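Local coordinates for sugar ABC transporter, sugar-binding protein (Streptococcus pneumoniae, PDB 2I58), which probably captures raffinose-type sugars outside the cell for an ABC importer and is seen here with galactose, glucose and fructose linked as raffinose, at residues Y10-K15 against V61-P66; I210-G215 against N365-G370; W353-D358 against N380-P385; G117-K122 against S331-M336. All coordinates share one frame; numbering follows the deposited sequence.

How the contacts relate
Contacts 1 and 4 are buried; contacts 2 and 3 are partly buried and nearer the surface. Contact 1 is the one made by paired strands, and the side chains just beyond its strand pairing bind the sugar. Contact 3 reaches the same sugar, since contacts 1 and 3 both touch the galactose. Its own packing, however, is aromatic. Contacts 2 and 3 share helix 357-369: contact 3 holds its start and contact 2 its end. Contact 4 is apolar, with a methionine and a leucine against a tyrosine of a central strand. Contact 2 instead lays an arginine on a helix end. No hydrogen bond crosses contacts 2, 3 or 4.

Contact 1 (Y10-K15 against V61-P66). With GLC (alpha-D-glucopyranose), chain C; FRU (beta-D-fructofuranose), chain B; GLA (alpha-D-galactopyranose), chain D.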
# COMPACT_ATOMS: atom_id res chain seq x y z
N TYR A 10 10.73 -13.73 12.71
CA TYR A 10 10.46 -12.80 11.63
C TYR A 10 9.09 -12.15 11.92
O TYR A 10 8.08 -12.87 12.05
CB TYR A 10 10.45 -13.52 10.27
CG TYR A 10 9.64 -12.74 9.24
CD1 TYR A 10 10.06 -11.48 8.81
CD2 TYR A 10 8.45 -13.24 8.73
CE1 TYR A 10 9.34 -10.73 7.88
CE2 TYR A 10 7.71 -12.49 7.81
CZ TYR A 10 8.17 -11.23 7.39
OH TYR A 10 7.43 -10.49 6.49
N PHE A 11 9.05 -10.82 12.01
CA PHE A 11 7.84 -10.08 12.41
C PHE A 11 7.05 -9.57 11.21
O PHE A 11 7.27 -8.43 10.70
CB PHE A 11 8.18 -8.90 13.28
CG PHE A 11 6.97 -8.21 13.91
CD1 PHE A 11 6.37 -8.73 15.05
CD2 PHE A 11 6.50 -7.00 13.40
CE1 PHE A 11 5.32 -8.08 15.64
CE2 PHE A 11 5.44 -6.34 13.99
CZ PHE A 11 4.85 -6.87 15.10
N ASN A 12 6.12 -10.42 10.78
CA ASN A 12 5.40 -10.23 9.57
C ASN A 12 4.31 -9.21 9.84
O ASN A 12 3.70 -9.23 10.92
CB ASN A 12 4.77 -11.54 9.11
CG ASN A 12 4.13 -11.43 7.74
OD1 ASN A 12 4.69 -10.80 6.85
ND2 ASN A 12 2.95 -11.99 7.59
N GLN A 13 4.13 -8.28 8.88
CA GLN A 13 2.94 -7.44 8.80
C GLN A 13 2.19 -7.70 7.49
O GLN A 13 1.27 -6.98 7.15
CB GLN A 13 3.30 -5.95 8.82
CG GLN A 13 3.92 -5.39 10.10
CD GLN A 13 4.03 -3.85 10.05
OE1 GLN A 13 3.03 -3.12 9.94
NE2 GLN A 13 5.25 -3.36 10.15
N LYS A 14 2.55 -8.71 6.72
CA LYS A 14 1.86 -8.89 5.46
C LYS A 14 0.95 -10.16 5.46
O LYS A 14 1.38 -11.28 5.15
CB LYS A 14 2.89 -8.86 4.34
CG LYS A 14 2.28 -8.96 2.99
CD LYS A 14 2.96 -8.05 1.98
CE LYS A 14 2.21 -8.10 0.68
NZ LYS A 14 0.93 -7.39 0.81
N LYS A 15 -0.33 -9.94 5.80
CA LYS A 15 -1.28 -10.97 6.20
C LYS A 15 -1.93 -11.79 5.08
O LYS A 15 -2.16 -12.98 5.21
CB LYS A 15 -2.41 -10.31 7.00
CG LYS A 15 -1.98 -9.88 8.42
CD LYS A 15 -3.16 -9.49 9.36
CE LYS A 15 -2.65 -8.82 10.67
NZ LYS A 15 -1.55 -9.59 11.39
N VAL A 61 14.16 -10.37 12.47
CA VAL A 61 13.97 -9.77 11.17
C VAL A 61 12.64 -9.12 11.27
O VAL A 61 11.75 -9.67 11.85
CB VAL A 61 13.87 -10.81 10.06
CG1 VAL A 61 13.68 -10.12 8.65
CG2 VAL A 61 15.05 -11.79 10.11
N VAL A 62 12.48 -7.96 10.68
CA VAL A 62 11.18 -7.27 10.78
C VAL A 62 10.66 -6.83 9.44
O VAL A 62 11.39 -6.27 8.65
CB VAL A 62 11.22 -6.00 11.62
CG1 VAL A 62 9.85 -5.30 11.53
CG2 VAL A 62 11.57 -6.32 13.05
N ASN A 63 9.39 -7.07 9.20
CA ASN A 63 8.81 -6.56 8.02
C ASN A 63 8.36 -5.18 8.36
O ASN A 63 7.34 -5.03 8.99
CB ASN A 63 7.65 -7.42 7.55
CG ASN A 63 6.86 -6.78 6.44
OD1 ASN A 63 7.35 -5.92 5.71
ND2 ASN A 63 5.60 -7.15 6.35
N ILE A 64 9.12 -4.18 7.95
CA ILE A 64 8.85 -2.78 8.24
C ILE A 64 8.87 -1.99 6.91
O ILE A 64 9.78 -2.14 6.09
CB ILE A 64 9.87 -2.19 9.27
CG1 ILE A 64 9.54 -0.74 9.54
CG2 ILE A 64 11.27 -2.27 8.74
CD1 ILE A 64 10.27 -0.15 10.73
N TYR A 65 7.87 -1.13 6.71
CA TYR A 65 7.69 -0.48 5.44
C TYR A 65 8.62 0.70 5.43
O TYR A 65 8.52 1.57 6.30
CB TYR A 65 6.25 -0.07 5.25
CG TYR A 65 5.32 -1.24 5.34
CD1 TYR A 65 5.27 -2.22 4.35
CD2 TYR A 65 4.51 -1.40 6.43
CE1 TYR A 65 4.39 -3.34 4.47
CE2 TYR A 65 3.64 -2.49 6.55
CZ TYR A 65 3.58 -3.45 5.56
OH TYR A 65 2.72 -4.49 5.75
N PRO A 66 9.50 0.78 4.42
CA PRO A 66 10.72 1.54 4.40
C PRO A 66 10.61 3.03 4.26
O PRO A 66 11.63 3.73 4.30
CB PRO A 66 11.42 0.98 3.18
CG PRO A 66 10.34 0.68 2.28
CD PRO A 66 9.28 0.10 3.13
C1 GLC C . -1.63 -3.21 4.40
C2 GLC C . -1.71 -4.54 3.68
C3 GLC C . -0.35 -5.11 3.55
C4 GLC C . 0.59 -4.10 2.92
C5 GLC C . 0.53 -2.75 3.64
C6 GLC C . 1.40 -1.63 3.00
O1 GLC C . -1.35 -3.51 5.78
O2 GLC C . -2.42 -5.40 4.51
O3 GLC C . -0.55 -6.26 2.78
O4 GLC C . 1.91 -4.60 3.07
O5 GLC C . -0.78 -2.28 3.72
O6 GLC C . 1.20 -0.53 3.76
C1 FRU B . -3.19 -3.84 7.04
C2 FRU B . -1.81 -3.21 7.03
C3 FRU B . -1.18 -3.70 8.32
C4 FRU B . -0.24 -2.58 8.69
C5 FRU B . -0.99 -1.34 8.28
C6 FRU B . 0.03 -0.32 7.82
O1 FRU B . -3.92 -2.92 7.87
O3 FRU B . -0.45 -4.90 8.08
O4 FRU B . 0.05 -2.55 10.09
O5 FRU B . -1.89 -1.75 7.25
O6 FRU B . -0.46 1.06 7.88
C1 GLA D . 1.19 0.82 3.21
C2 GLA D . 2.09 1.70 4.09
C3 GLA D . 1.38 2.00 5.40
C4 GLA D . 0.00 2.53 5.13
C5 GLA D . -0.80 1.57 4.27
C6 GLA D . -2.07 2.28 3.86
O2 GLA D . 3.36 1.01 4.26
O3 GLA D . 2.10 3.00 6.08
O4 GLA D . 0.14 3.79 4.43
O5 GLA D . -0.15 1.31 3.05
O6 GLA D . -2.59 1.63 2.69
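Phe-11 pairs with Val-62, and Tyr-10 with Val-61, as parallel neighbours in the sheet. Phe-11 N donates to Val-61 O at 2.9 Å, and Asn-63 N donates to Phe-11 O at the same distance. This is the tight part. Val-61 CG1 meets the edge of the Tyr-10 ring, 3.9 Å from CD1. Further out the ring runs alongside Asn-63, with CE1 3.7 Å from CB. Tyr-10 CG lies opposite its backbone N (chi1 157°), which sends the ring along the strand until OH donates to Asn-12 OD1. Lys-14 N reaches the same oxygen from the other face of the amide, closing an Asx turn. Asn-12 ND2 is held by Lys-14 O and by Asn-41 OD1, so the amide is fixed at both ends.

The sugar-facing end is looser. Beyond Asn-63 the two segments are joined by side chains instead of strand pairing. Gln-13 NE2 donates to Asn-63 O at 2.9 Å, in the carbonyl plane but along a bent path (139°). Its OE1 accepts from fructose O4 at 3.0 Å, so one amide joins strand end and ligand. Glucose C6 lies over one face of the Tyr-65 ring, and Tyr-65 OH gives glucose O4 a weak bond. Lys-14 NZ holds glucose O3 at 2.7 Å.

Strand 6-11 lies between strands 35-40 and 61-63. Helix 45-54 packs on Phe-11 and Val-62, while Trp-283 of strand 282-285 touches Tyr-10, Val-61 and Asn-63.

Contact 2 (I210-G215 against N365-G370); sequences ILRING and NYVLTG
Arg-212 and Val-367 bring their CA atoms to 6.1 Å, where the loop after helix 199-209 passes the last turn of helix 357-369. No hydrogen bond crosses. The Arg-212 side chain does most of the work. Its CD rests 3.6 Å from Tyr-366 CE2. The chain then bends at chi3 (67°) and lays the guanidinium over the helix end. Gly-370 CA sits over the centre of one face of this group, and Thr-369 O lies over the same face. Val-367 O is at its edge, 3.5 Å from NE. The guanidinium stands steeply to the Tyr-366 ring, with planes 68° apart. Its CZ is 5.7 Å from the ring centroid, so any cation-pi attraction is weak. The tyrosine is held by its hydroxyl, which bonds to Asp-209.

Leu-211 adds an apolar patch: its CB lies 4.0 Å from Val-367 CG1, and its CD1 is 4.2 Å from Val-367 CG2. Val-367 also packs on Met-208 of helix 199-209.

Gly-370 has positive phi and is the first residue to leave the helix. Its N and that of Thr-369 both donate to Tyr-366 O. The negative pole of the helix may favour the arginine charge here. The contact is an example of a glycine-terminated helix C-terminus with an arginine laid flat on its bare CA.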
# COMPACT_ATOMS: atom_id res chain seq x y z
N ILE A 210 -16.80 11.48 -5.78
CA ILE A 210 -17.02 10.27 -6.56
C ILE A 210 -17.43 9.06 -5.70
O ILE A 210 -18.28 8.26 -6.15
CB ILE A 210 -15.76 9.86 -7.38
CG1 ILE A 210 -15.49 10.89 -8.47
CG2 ILE A 210 -15.94 8.42 -8.03
CD1 ILE A 210 -14.07 10.91 -8.84
N LEU A 211 -16.88 8.93 -4.49
CA LEU A 211 -17.26 7.85 -3.59
C LEU A 211 -18.58 8.13 -2.86
O LEU A 211 -19.14 7.26 -2.17
CB LEU A 211 -16.16 7.51 -2.60
CG LEU A 211 -14.77 7.10 -3.16
CD1 LEU A 211 -13.91 6.58 -2.02
CD2 LEU A 211 -14.78 6.12 -4.33
N ARG A 212 -19.13 9.31 -3.06
CA ARG A 212 -20.42 9.59 -2.50
C ARG A 212 -21.52 9.66 -3.51
O ARG A 212 -22.62 9.99 -3.11
CB ARG A 212 -20.38 10.91 -1.74
CG ARG A 212 -19.25 10.94 -0.71
CD ARG A 212 -19.44 12.05 0.29
NE ARG A 212 -20.63 11.69 1.05
CZ ARG A 212 -21.72 12.42 1.16
NH1 ARG A 212 -21.81 13.62 0.59
NH2 ARG A 212 -22.72 11.93 1.88
N ILE A 213 -21.27 9.35 -4.79
CA ILE A 213 -22.32 9.49 -5.81
C ILE A 213 -23.51 8.62 -5.37
O ILE A 213 -23.33 7.53 -4.78
CB ILE A 213 -21.81 9.15 -7.22
CG1 ILE A 213 -20.86 10.24 -7.72
CG2 ILE A 213 -22.97 9.03 -8.21
CD1 ILE A 213 -19.76 9.75 -8.70
N ASN A 214 -24.72 9.12 -5.57
CA ASN A 214 -25.88 8.42 -5.04
C ASN A 214 -25.97 7.05 -5.67
O ASN A 214 -25.91 6.92 -6.90
CB ASN A 214 -27.16 9.20 -5.29
CG ASN A 214 -27.18 10.58 -4.59
OD1 ASN A 214 -27.07 10.70 -3.35
ND2 ASN A 214 -27.33 11.63 -5.38
N GLY A 215 -26.06 6.03 -4.83
CA GLY A 215 -26.20 4.63 -5.25
C GLY A 215 -24.89 3.93 -5.47
O GLY A 215 -24.84 2.87 -6.04
N ASN A 365 -14.52 9.23 7.39
CA ASN A 365 -15.56 10.11 7.88
C ASN A 365 -16.25 10.94 6.78
O ASN A 365 -17.46 11.09 6.82
CB ASN A 365 -15.03 11.02 9.00
CG ASN A 365 -14.90 10.28 10.32
OD1 ASN A 365 -15.32 9.14 10.47
ND2 ASN A 365 -14.32 10.95 11.30
N TYR A 366 -15.49 11.47 5.81
CA TYR A 366 -16.10 12.30 4.77
C TYR A 366 -16.99 11.38 3.93
O TYR A 366 -18.17 11.67 3.67
CB TYR A 366 -15.09 13.07 3.92
CG TYR A 366 -15.79 13.86 2.87
CD1 TYR A 366 -16.50 15.00 3.19
CD2 TYR A 366 -15.85 13.41 1.56
CE1 TYR A 366 -17.22 15.73 2.20
CE2 TYR A 366 -16.57 14.13 0.56
CZ TYR A 366 -17.24 15.29 0.88
OH TYR A 366 -17.95 15.96 -0.09
N VAL A 367 -16.48 10.23 3.54
CA VAL A 367 -17.30 9.37 2.72
C VAL A 367 -18.53 8.93 3.52
O VAL A 367 -19.61 8.89 2.96
CB VAL A 367 -16.55 8.18 2.13
CG1 VAL A 367 -17.48 7.44 1.18
CG2 VAL A 367 -15.29 8.62 1.38
N LEU A 368 -18.40 8.66 4.83
CA LEU A 368 -19.60 8.31 5.62
C LEU A 368 -20.50 9.50 6.06
O LEU A 368 -21.65 9.27 6.45
CB LEU A 368 -19.36 7.23 6.73
CG LEU A 368 -18.43 7.19 7.96
CD1 LEU A 368 -18.98 7.94 9.28
CD2 LEU A 368 -18.13 5.71 8.24
N THR A 369 -20.02 10.75 5.94
CA THR A 369 -20.81 11.94 6.37
C THR A 369 -21.11 12.98 5.32
O THR A 369 -22.13 13.59 5.36
CB THR A 369 -20.19 12.73 7.55
OG1 THR A 369 -18.96 13.37 7.16
CG2 THR A 369 -19.99 11.83 8.79
N GLY A 370 -20.20 13.19 4.41
CA GLY A 370 -20.32 14.26 3.43
C GLY A 370 -20.07 15.68 3.90
O GLY A 370 -20.65 16.61 3.33

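Contact 3 (W353-D358 against N380-P385); sequences WTSEAD and NAFFNP. With GLA (alpha-D-galactopyranose), chain D.
Trp-353 meets Phe-382 and Phe-383 in an aromatic cluster, and both phenylalanines approach its face edge-on. Phe-383 makes an edge-to-face pair with the five-membered ring, centroids 5.3 Å apart and planes at 80°. Its CE1 stands 3.8 Å from Trp-353 CE2. Phe-382 makes an offset edge-to-face pair with the six-membered ring, at 5.5 Å between centroids. Its CZ lies 3.7 Å from Trp-353 CE3. The two phenylalanines also touch each other, as Phe-382 CD2 sits over the centre of a Phe-383 face. Phe-382 CG is opposite the backbone N (chi1 168°), and this carries its ring across from the helix to the loop. The indole NE1 is hydrogen-bonded to Asn-183.

Other contacts of the rings form a second group. Ser-355 O lies at the edges of both the Phe-382 and Trp-353 rings, in plane with each. Ser-355 OG is 3.7 Å from Phe-382 CE1. Asp-358 CB, in the first turn of the helix, touches Phe-382 CD1.

The polar bonds lead away from the cluster. Glu-356, at the N-cap position of helix 357-369, extends beyond CG to the galactose. Its OE1 accepts from galactose O4 at 2.7 Å, and its OE2 from O3 at 2.6 Å. OE2 also has a weak bond with fructose O6. Gln-350 and Gln-67 bind the galactose too. A carboxylate gripping two adjacent hydroxyls is a familiar device of sugar-binding sites, and here the aromatic cluster lies directly behind the loop that carries it.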
# COMPACT_ATOMS: atom_id res chain seq x y z
N TRP A 353 5.09 13.01 7.34
CA TRP A 353 4.14 13.21 8.45
C TRP A 353 4.64 12.51 9.72
O TRP A 353 5.56 11.71 9.65
CB TRP A 353 2.74 12.67 8.09
CG TRP A 353 2.21 13.12 6.77
CD1 TRP A 353 2.76 14.05 5.94
CD2 TRP A 353 1.02 12.69 6.14
NE1 TRP A 353 2.01 14.19 4.83
CE2 TRP A 353 0.93 13.36 4.92
CE3 TRP A 353 0.04 11.75 6.46
CZ2 TRP A 353 -0.13 13.16 4.01
CZ3 TRP A 353 -1.01 11.53 5.56
CH2 TRP A 353 -1.09 12.26 4.36
N THR A 354 4.02 12.80 10.86
CA THR A 354 4.35 12.17 12.13
C THR A 354 3.52 10.88 12.42
O THR A 354 3.89 10.02 13.22
CB THR A 354 4.14 13.19 13.23
OG1 THR A 354 2.80 13.68 13.14
CG2 THR A 354 5.12 14.36 13.04
N SER A 355 2.39 10.77 11.72
CA SER A 355 1.48 9.59 11.76
C SER A 355 0.52 9.62 10.57
O SER A 355 0.49 10.59 9.83
CB SER A 355 0.63 9.62 13.04
OG SER A 355 0.11 10.95 13.23
N GLU A 356 -0.30 8.59 10.43
CA GLU A 356 -1.31 8.58 9.36
C GLU A 356 -2.71 8.13 9.80
O GLU A 356 -3.61 8.15 8.97
CB GLU A 356 -0.83 7.69 8.20
CG GLU A 356 -0.37 6.25 8.65
CD GLU A 356 -0.02 5.30 7.45
OE1 GLU A 356 -0.30 5.70 6.27
OE2 GLU A 356 0.52 4.17 7.73
N ALA A 357 -2.92 7.69 11.05
CA ALA A 357 -4.24 7.17 11.42
C ALA A 357 -5.28 8.26 11.22
O ALA A 357 -6.34 8.04 10.62
CB ALA A 357 -4.28 6.66 12.82
N ASP A 358 -4.98 9.45 11.71
CA ASP A 358 -5.96 10.52 11.66
C ASP A 358 -6.29 10.93 10.24
O ASP A 358 -7.40 11.40 10.00
CB ASP A 358 -5.55 11.69 12.52
CG ASP A 358 -5.48 11.32 14.00
OD1 ASP A 358 -6.11 10.31 14.39
OD2 ASP A 358 -4.79 12.02 14.78
N ASN A 380 -6.68 20.32 9.19
CA ASN A 380 -5.78 21.25 9.88
C ASN A 380 -5.45 20.79 11.30
O ASN A 380 -4.36 21.04 11.79
CB ASN A 380 -6.35 22.66 9.92
CG ASN A 380 -6.06 23.43 8.67
OD1 ASN A 380 -6.98 23.91 8.01
ND2 ASN A 380 -4.78 23.55 8.33
N ALA A 381 -6.41 20.13 11.95
CA ALA A 381 -6.20 19.56 13.27
C ALA A 381 -5.11 18.48 13.24
O ALA A 381 -4.35 18.31 14.20
CB ALA A 381 -7.52 19.01 13.82
N PHE A 382 -5.02 17.78 12.12
CA PHE A 382 -4.01 16.73 11.97
C PHE A 382 -2.61 17.31 11.66
O PHE A 382 -1.64 16.97 12.31
CB PHE A 382 -4.50 15.72 10.92
CG PHE A 382 -3.46 14.74 10.43
CD1 PHE A 382 -2.84 13.88 11.32
CD2 PHE A 382 -3.16 14.65 9.08
CE1 PHE A 382 -1.90 12.98 10.88
CE2 PHE A 382 -2.25 13.75 8.63
CZ PHE A 382 -1.61 12.91 9.53
N PHE A 383 -2.54 18.23 10.71
CA PHE A 383 -1.26 18.81 10.28
C PHE A 383 -0.61 19.97 11.10
O PHE A 383 0.56 20.27 10.90
CB PHE A 383 -1.41 19.32 8.85
CG PHE A 383 -1.57 18.24 7.84
CD1 PHE A 383 -0.67 17.21 7.74
CD2 PHE A 383 -2.62 18.27 6.95
CE1 PHE A 383 -0.81 16.23 6.78
CE2 PHE A 383 -2.75 17.29 5.99
CZ PHE A 383 -1.85 16.29 5.90
N ASN A 384 -1.37 20.63 11.98
CA ASN A 384 -0.82 21.77 12.76
C ASN A 384 0.24 21.39 13.83
O ASN A 384 1.20 22.14 14.06
CB ASN A 384 -1.96 22.60 13.39
CG ASN A 384 -2.60 23.58 12.40
OD1 ASN A 384 -2.31 23.58 11.21
ND2 ASN A 384 -3.51 24.40 12.92
N PRO A 385 0.07 20.25 14.50
CA PRO A 385 1.11 19.71 15.39
C PRO A 385 2.44 19.46 14.72
O PRO A 385 3.44 19.37 15.40
CB PRO A 385 0.55 18.34 15.81
CG PRO A 385 -0.94 18.43 15.57
CD PRO A 385 -1.16 19.42 14.49
C1 GLA D . 1.19 0.82 3.21
C2 GLA D . 2.09 1.70 4.09
C3 GLA D . 1.38 2.00 5.40
C4 GLA D . 0.00 2.53 5.13
C5 GLA D . -0.80 1.57 4.27
C6 GLA D . -2.07 2.28 3.86
O2 GLA D . 3.36 1.01 4.26
O3 GLA D . 2.10 3.00 6.08
O4 GLA D . 0.14 3.79 4.43
O5 GLA D . -0.15 1.31 3.05
O6 GLA D . -2.59 1.63 2.69

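Contact 4 (G117-K122 against S331-M336)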
# COMPACT_ATOMS: atom_id res chain seq x y z
N GLY A 117 -4.78 1.82 -6.77
CA GLY A 117 -5.66 2.01 -7.91
C GLY A 117 -7.04 1.40 -7.68
O GLY A 117 -7.39 1.00 -6.58
N ILE A 118 -7.85 1.38 -8.71
CA ILE A 118 -9.15 0.76 -8.63
C ILE A 118 -8.99 -0.65 -9.29
O ILE A 118 -8.25 -0.81 -10.28
CB ILE A 118 -10.19 1.57 -9.41
CG1 ILE A 118 -10.11 3.07 -9.09
CG2 ILE A 118 -11.54 1.07 -9.13
CD1 ILE A 118 -10.35 3.44 -7.68
N TYR A 119 -9.65 -1.64 -8.71
CA TYR A 119 -9.80 -2.98 -9.26
C TYR A 119 -11.15 -2.90 -9.92
O TYR A 119 -12.03 -2.25 -9.37
CB TYR A 119 -9.92 -4.02 -8.13
CG TYR A 119 -8.61 -4.34 -7.49
CD1 TYR A 119 -7.67 -5.14 -8.15
CD2 TYR A 119 -8.27 -3.78 -6.25
CE1 TYR A 119 -6.43 -5.38 -7.57
CE2 TYR A 119 -7.07 -4.05 -5.65
CZ TYR A 119 -6.13 -4.84 -6.30
OH TYR A 119 -4.92 -5.07 -5.69
N TYR A 120 -11.33 -3.55 -11.06
CA TYR A 120 -12.61 -3.50 -11.76
C TYR A 120 -12.89 -4.82 -12.43
O TYR A 120 -11.96 -5.54 -12.80
CB TYR A 120 -12.62 -2.32 -12.74
CG TYR A 120 -11.89 -2.50 -14.03
CD1 TYR A 120 -12.56 -2.86 -15.19
CD2 TYR A 120 -10.55 -2.25 -14.13
CE1 TYR A 120 -11.90 -3.01 -16.43
CE2 TYR A 120 -9.87 -2.40 -15.38
CZ TYR A 120 -10.58 -2.79 -16.51
OH TYR A 120 -9.95 -2.95 -17.73
N ASN A 121 -14.15 -5.18 -12.58
CA ASN A 121 -14.48 -6.41 -13.28
C ASN A 121 -14.47 -6.16 -14.79
O ASN A 121 -15.28 -5.39 -15.27
CB ASN A 121 -15.86 -6.85 -12.81
CG ASN A 121 -16.35 -8.12 -13.48
OD1 ASN A 121 -15.96 -8.45 -14.61
ND2 ASN A 121 -17.26 -8.82 -12.79
N LYS A 122 -13.57 -6.81 -15.53
CA LYS A 122 -13.41 -6.56 -16.97
C LYS A 122 -14.64 -7.03 -17.77
O LYS A 122 -15.14 -6.30 -18.65
CB LYS A 122 -12.17 -7.27 -17.53
CG LYS A 122 -10.91 -6.48 -17.47
CD LYS A 122 -9.69 -7.34 -17.71
CE LYS A 122 -8.68 -6.55 -18.60
NZ LYS A 122 -7.29 -7.11 -18.69
N SER A 331 -1.93 -9.27 -17.10
CA SER A 331 -2.12 -9.54 -15.71
C SER A 331 -3.25 -8.67 -15.13
O SER A 331 -3.60 -7.63 -15.68
CB SER A 331 -0.82 -9.29 -14.97
OG SER A 331 -0.56 -7.89 -14.87
N PRO A 332 -3.85 -9.13 -14.04
CA PRO A 332 -4.73 -8.32 -13.23
C PRO A 332 -4.10 -6.99 -12.83
O PRO A 332 -4.72 -5.95 -12.96
CB PRO A 332 -4.91 -9.17 -11.96
CG PRO A 332 -4.54 -10.56 -12.32
CD PRO A 332 -3.72 -10.51 -13.56
N LEU A 333 -2.89 -7.00 -12.29
CA LEU A 333 -2.35 -5.76 -11.75
C LEU A 333 -1.76 -4.86 -12.84
O LEU A 333 -1.27 -3.77 -12.53
CB LEU A 333 -1.31 -6.04 -10.68
CG LEU A 333 -1.95 -6.36 -9.35
CD1 LEU A 333 -0.87 -6.45 -8.38
CD2 LEU A 333 -2.90 -5.32 -8.88
N ALA A 334 -1.87 -5.31 -14.10
CA ALA A 334 -1.20 -4.68 -15.24
C ALA A 334 -1.32 -3.18 -15.26
O ALA A 334 -0.34 -2.53 -15.55
CB ALA A 334 -1.69 -5.25 -16.54
N GLY A 335 -2.48 -2.62 -14.90
CA GLY A 335 -2.76 -1.19 -15.16
C GLY A 335 -2.51 -0.21 -14.04
O GLY A 335 -2.47 1.01 -14.25
N MET A 336 -2.40 -0.74 -12.84
CA MET A 336 -2.06 -0.01 -11.64
C MET A 336 -0.53 0.04 -11.50
O MET A 336 0.02 0.97 -10.89
CB MET A 336 -2.67 -0.77 -10.48
CG MET A 336 -2.37 -0.29 -9.07
SD MET A 336 -2.93 -1.56 -7.91
CE MET A 336 -4.66 -1.12 -7.69
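A Met-aromatic contact between Met-336 and Tyr-119 joins a loop to the middle strand of a three-stranded antiparallel sheet. It is buried and lies away from the sugar, about 10 Å from the glucose at the Tyr-119 side chain. Met-336 SD is 5.5 Å from the Tyr-119 ring centroid and approaches obliquely, 33° off the ring normal. Its methyl does the touching: CE lies over one face near the rim, 4.2 Å from CZ. The first part of the Met-336 chain is extended, and a bend at chi3 (-86°) places CE between the ring and the backbone of Gly-117. Met-336 CG lies 3.9 Å from Gly-117 N. The Met-336 side chain runs across to the strand, nearly at right angles to it, and ends with its methyl group at the backbone of Gly-117.

Leu-333 adds a second apolar contact with the ring. Its CD2 is 3.8 Å from Tyr-119 CE1 and as far from Tyr-119 OH. A backbone bond from Met-336 N to Leu-333 O ties these two residues of the loop together. The hydroxyl of Tyr-119 bonds to Gly-244 O, so the polar end of the ring has a partner.

Strand 116-121 runs between strands 240-244 and 260-263. Thr-262 of the latter touches both Tyr-119 and Met-336. Helix 248-253 closes in as well, with Ile-251 against Tyr-119 and Ile-248 against Leu-333.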